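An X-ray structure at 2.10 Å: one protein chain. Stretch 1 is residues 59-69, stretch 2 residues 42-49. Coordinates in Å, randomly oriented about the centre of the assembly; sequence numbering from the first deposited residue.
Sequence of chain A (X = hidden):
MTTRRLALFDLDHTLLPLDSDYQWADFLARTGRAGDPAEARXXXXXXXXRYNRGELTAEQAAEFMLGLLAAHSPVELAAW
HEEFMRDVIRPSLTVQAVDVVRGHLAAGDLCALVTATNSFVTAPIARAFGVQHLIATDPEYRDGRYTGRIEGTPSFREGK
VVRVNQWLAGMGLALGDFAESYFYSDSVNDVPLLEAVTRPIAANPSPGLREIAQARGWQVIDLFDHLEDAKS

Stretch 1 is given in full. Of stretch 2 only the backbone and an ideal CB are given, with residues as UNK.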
# COMPACT_ATOMS: atom_id res chain seq x y z
N GLU A 59 -1.17 -14.74 -0.59
CA GLU A 59 -2.18 -14.83 -1.67
C GLU A 59 -3.59 -15.01 -1.14
O GLU A 59 -4.53 -14.42 -1.61
CB GLU A 59 -1.83 -16.03 -2.60
CG GLU A 59 -2.80 -16.32 -3.75
CD GLU A 59 -3.09 -17.85 -4.01
OE1 GLU A 59 -2.16 -18.58 -4.44
OE2 GLU A 59 -4.28 -18.30 -3.83
N GLN A 60 -3.76 -15.86 -0.14
CA GLN A 60 -5.09 -16.19 0.33
C GLN A 60 -5.62 -15.03 1.12
O GLN A 60 -6.79 -14.73 1.06
CB GLN A 60 -5.08 -17.43 1.23
CG GLN A 60 -5.03 -18.75 0.48
CD GLN A 60 -4.86 -19.93 1.42
OE1 GLN A 60 -3.94 -19.96 2.26
NE2 GLN A 60 -5.76 -20.89 1.31
N ALA A 61 -4.75 -14.38 1.89
CA ALA A 61 -5.23 -13.23 2.64
C ALA A 61 -5.65 -12.17 1.59
O ALA A 61 -6.75 -11.59 1.65
CB ALA A 61 -4.13 -12.70 3.66
N ALA A 62 -4.79 -11.97 0.59
CA ALA A 62 -5.10 -10.93 -0.44
C ALA A 62 -6.40 -11.29 -1.10
O ALA A 62 -7.28 -10.44 -1.27
CB ALA A 62 -3.96 -10.78 -1.47
N GLU A 63 -6.57 -12.58 -1.42
CA GLU A 63 -7.85 -13.01 -2.02
C GLU A 63 -9.08 -12.74 -1.20
O GLU A 63 -10.07 -12.24 -1.75
CB GLU A 63 -7.80 -14.49 -2.38
CG GLU A 63 -7.17 -14.64 -3.75
CD GLU A 63 -6.56 -16.00 -3.97
OE1 GLU A 63 -6.91 -16.97 -3.24
OE2 GLU A 63 -5.75 -16.07 -4.92
N PHE A 64 -9.05 -13.04 0.10
CA PHE A 64 -10.22 -12.72 0.99
C PHE A 64 -10.61 -11.22 0.87
O PHE A 64 -11.78 -10.86 0.82
CB PHE A 64 -9.89 -13.05 2.43
CG PHE A 64 -10.91 -12.54 3.40
CD1 PHE A 64 -11.95 -13.35 3.81
CD2 PHE A 64 -10.85 -11.23 3.87
CE1 PHE A 64 -12.94 -12.85 4.70
CE2 PHE A 64 -11.83 -10.74 4.72
CZ PHE A 64 -12.87 -11.56 5.13
N MET A 65 -9.60 -10.37 0.91
CA MET A 65 -9.79 -8.92 0.73
C MET A 65 -10.43 -8.55 -0.61
O MET A 65 -11.34 -7.74 -0.67
CB MET A 65 -8.44 -8.18 0.95
CG MET A 65 -7.87 -8.25 2.40
SD MET A 65 -9.09 -7.61 3.66
CE MET A 65 -7.99 -7.18 4.98
N LEU A 66 -10.02 -9.18 -1.70
CA LEU A 66 -10.60 -8.92 -3.02
C LEU A 66 -11.99 -9.49 -3.11
O LEU A 66 -12.82 -8.99 -3.91
CB LEU A 66 -9.74 -9.47 -4.16
CG LEU A 66 -8.32 -8.92 -4.20
CD1 LEU A 66 -7.54 -9.50 -5.34
CD2 LEU A 66 -8.33 -7.42 -4.32
N GLY A 67 -12.25 -10.52 -2.32
CA GLY A 67 -13.56 -11.13 -2.29
C GLY A 67 -14.54 -10.13 -1.74
O GLY A 67 -15.71 -10.18 -2.06
N LEU A 68 -14.08 -9.18 -0.92
CA LEU A 68 -14.98 -8.13 -0.48
C LEU A 68 -15.50 -7.24 -1.64
O LEU A 68 -16.60 -6.73 -1.60
CB LEU A 68 -14.30 -7.28 0.58
CG LEU A 68 -14.01 -8.04 1.88
CD1 LEU A 68 -13.15 -7.23 2.83
CD2 LEU A 68 -15.33 -8.44 2.49
N LEU A 69 -14.66 -7.05 -2.65
CA LEU A 69 -15.02 -6.29 -3.85
C LEU A 69 -15.95 -7.05 -4.81
O LEU A 69 -16.83 -6.45 -5.48
CB LEU A 69 -13.72 -5.89 -4.57
CG LEU A 69 -12.66 -5.06 -3.81
CD1 LEU A 69 -11.50 -4.79 -4.81
CD2 LEU A 69 -13.17 -3.74 -3.20
N UNK A 42 -16.12 -10.51 12.67
CA UNK A 42 -15.59 -11.78 13.14
C UNK A 42 -14.82 -12.48 12.02
O UNK A 42 -13.70 -12.93 12.23
CB UNK A 42 -16.72 -12.67 13.66
N UNK A 43 -15.42 -12.56 10.84
CA UNK A 43 -14.73 -13.15 9.71
C UNK A 43 -13.45 -12.39 9.31
O UNK A 43 -12.44 -13.02 9.04
CB UNK A 43 -15.69 -13.22 8.52
N UNK A 44 -13.50 -11.06 9.30
CA UNK A 44 -12.25 -10.24 9.12
C UNK A 44 -11.12 -10.59 10.11
O UNK A 44 -9.96 -10.81 9.72
CB UNK A 44 -12.59 -8.76 9.28
N UNK A 45 -11.47 -10.62 11.40
CA UNK A 45 -10.47 -10.85 12.44
C UNK A 45 -9.93 -12.26 12.32
O UNK A 45 -8.71 -12.49 12.37
CB UNK A 45 -11.06 -10.62 13.83
N UNK A 46 -10.84 -13.20 12.10
CA UNK A 46 -10.43 -14.58 11.95
C UNK A 46 -9.46 -14.79 10.73
O UNK A 46 -8.48 -15.55 10.84
CB UNK A 46 -11.68 -15.45 11.80
N UNK A 47 -9.72 -14.10 9.60
CA UNK A 47 -8.73 -14.05 8.51
C UNK A 47 -7.37 -13.53 9.00
O UNK A 47 -6.35 -14.17 8.80
CB UNK A 47 -9.24 -13.16 7.37
N UNK A 48 -7.35 -12.36 9.60
CA UNK A 48 -6.08 -11.79 10.05
C UNK A 48 -5.42 -12.77 11.06
O UNK A 48 -4.22 -12.99 10.99
CB UNK A 48 -6.30 -10.41 10.68
N UNK A 49 -6.21 -13.35 11.97
CA UNK A 49 -5.65 -14.27 12.99
C UNK A 49 -4.98 -15.48 12.28
O UNK A 49 -3.80 -15.73 12.49
CB UNK A 49 -6.75 -14.75 13.95

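The two stretches are helices running nearly antiparallel, their N-to-C directions 164° apart and their axes 10.6 Å apart at closest approach. Stretch 1 offers an almost wholly apolar surface, with Phe64 at its centre and Ala61, Met65 and Leu68 around it.

Position 42 has nothing of stretch 1 within 5.5 Å of its ideal CB. Any helix-compatible polar or charged residue would do. It is Arg42, extended, with chi1 to chi3 all t.

At position 43 CA-to-CB points toward stretch 1, and the ideal CB lies 4.7 Å from Phe64 CZ. A long side chain whose methylenes can lie near the ring tip would suit, as would a medium aliphatic one. The residue is Arg43; the nearest side-chain approach is Arg43 CB to Phe64 CE1, at 4.7 Å, and the closest contact is the backbone's, Arg43 O to Phe64 CZ at 4.2 Å.

Position 44 points sideways, its ideal CB 5.0 Å from Phe64 CZ. A small apolar residue would fit, but so would a short polar one able to meet the ring edge, where the hydrogens carry a slight positive charge. Asn44, with chi1 m, brings its end nearer: OD1 lies 3.3 Å from Phe64 CZ, near the ring plane, while ND2 is hydrogen-bonded elsewhere in the structure.

Positions 45 and 46 are out of reach of stretch 1; polar residues are natural. They are Asp45 and Asp46.

Position 47, the most constrained, points toward stretch 1, its CA 6.9 Å from the CA of Ala61 and its ideal CB 4.3 Å from Phe64 CD2. The small Ala61 leaves room beside the ring, so leucine, isoleucine or methionine could fill the space; a charge would find no partner. The residue is Leu47. Its CB sits 4.2 Å from the Phe64 ring centroid, only 7° off the normal, a CH-pi contact over the face. Leu47 CD2 packs 3.4 Å from Phe64 CD2 and 4.4 Å from Ala61 CB.

Position 48 points sideways, but a long, flexible apolar chain could reach Met65. Methionine suits this best; a polar residue turned away from the contact would also be tolerated. Met48, with all three chi angles m, places SD 4.4 Å from Met65 CE.

Position 49 is again out of reach, and a polar or charged residue is one natural choice; it is Glu49. No hydrogen bond joins the stretches; the contact is mostly apolar packing centred on Phe64, with a polar oxygen, Asn44 OD1, at the ring edge.

Stretch 2 42-49: RRNDDLME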
# COMPACT_ATOMS: atom_id res chain seq x y z
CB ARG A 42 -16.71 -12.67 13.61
CG ARG A 42 -16.26 -13.83 14.40
CD ARG A 42 -17.43 -14.76 14.62
NE ARG A 42 -17.14 -15.80 15.61
CZ ARG A 42 -17.13 -15.61 16.93
NH1 ARG A 42 -17.36 -14.40 17.44
NH2 ARG A 42 -16.87 -16.63 17.73
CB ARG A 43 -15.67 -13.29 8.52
CG ARG A 43 -16.49 -14.59 8.52
CD ARG A 43 -17.06 -14.79 7.14
NE ARG A 43 -17.71 -13.56 6.68
CZ ARG A 43 -18.92 -13.15 7.06
NH1 ARG A 43 -19.66 -13.88 7.92
NH2 ARG A 43 -19.42 -12.01 6.59
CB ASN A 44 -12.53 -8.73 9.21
CG ASN A 44 -13.41 -8.23 8.06
OD1 ASN A 44 -13.44 -8.86 7.00
ND2 ASN A 44 -14.13 -7.11 8.26
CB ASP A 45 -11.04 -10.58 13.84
CG ASP A 45 -11.37 -9.09 14.07
OD1 ASP A 45 -10.84 -8.18 13.40
OD2 ASP A 45 -12.22 -8.83 14.94
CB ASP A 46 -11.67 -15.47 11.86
CG ASP A 46 -11.32 -16.93 11.71
OD1 ASP A 46 -10.57 -17.49 12.56
OD2 ASP A 46 -11.81 -17.53 10.73
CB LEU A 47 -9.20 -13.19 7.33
CG LEU A 47 -8.14 -13.21 6.20
CD1 LEU A 47 -8.43 -14.34 5.19
CD2 LEU A 47 -8.00 -11.86 5.56
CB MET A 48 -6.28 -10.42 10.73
CG MET A 48 -6.99 -9.33 9.89
SD MET A 48 -5.94 -8.75 8.52
CE MET A 48 -4.48 -8.18 9.45
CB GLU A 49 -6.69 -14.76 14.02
CG GLU A 49 -7.40 -13.68 14.85
CD GLU A 49 -8.77 -14.14 15.47
OE1 GLU A 49 -9.27 -15.28 15.20
OE2 GLU A 49 -9.37 -13.35 16.23
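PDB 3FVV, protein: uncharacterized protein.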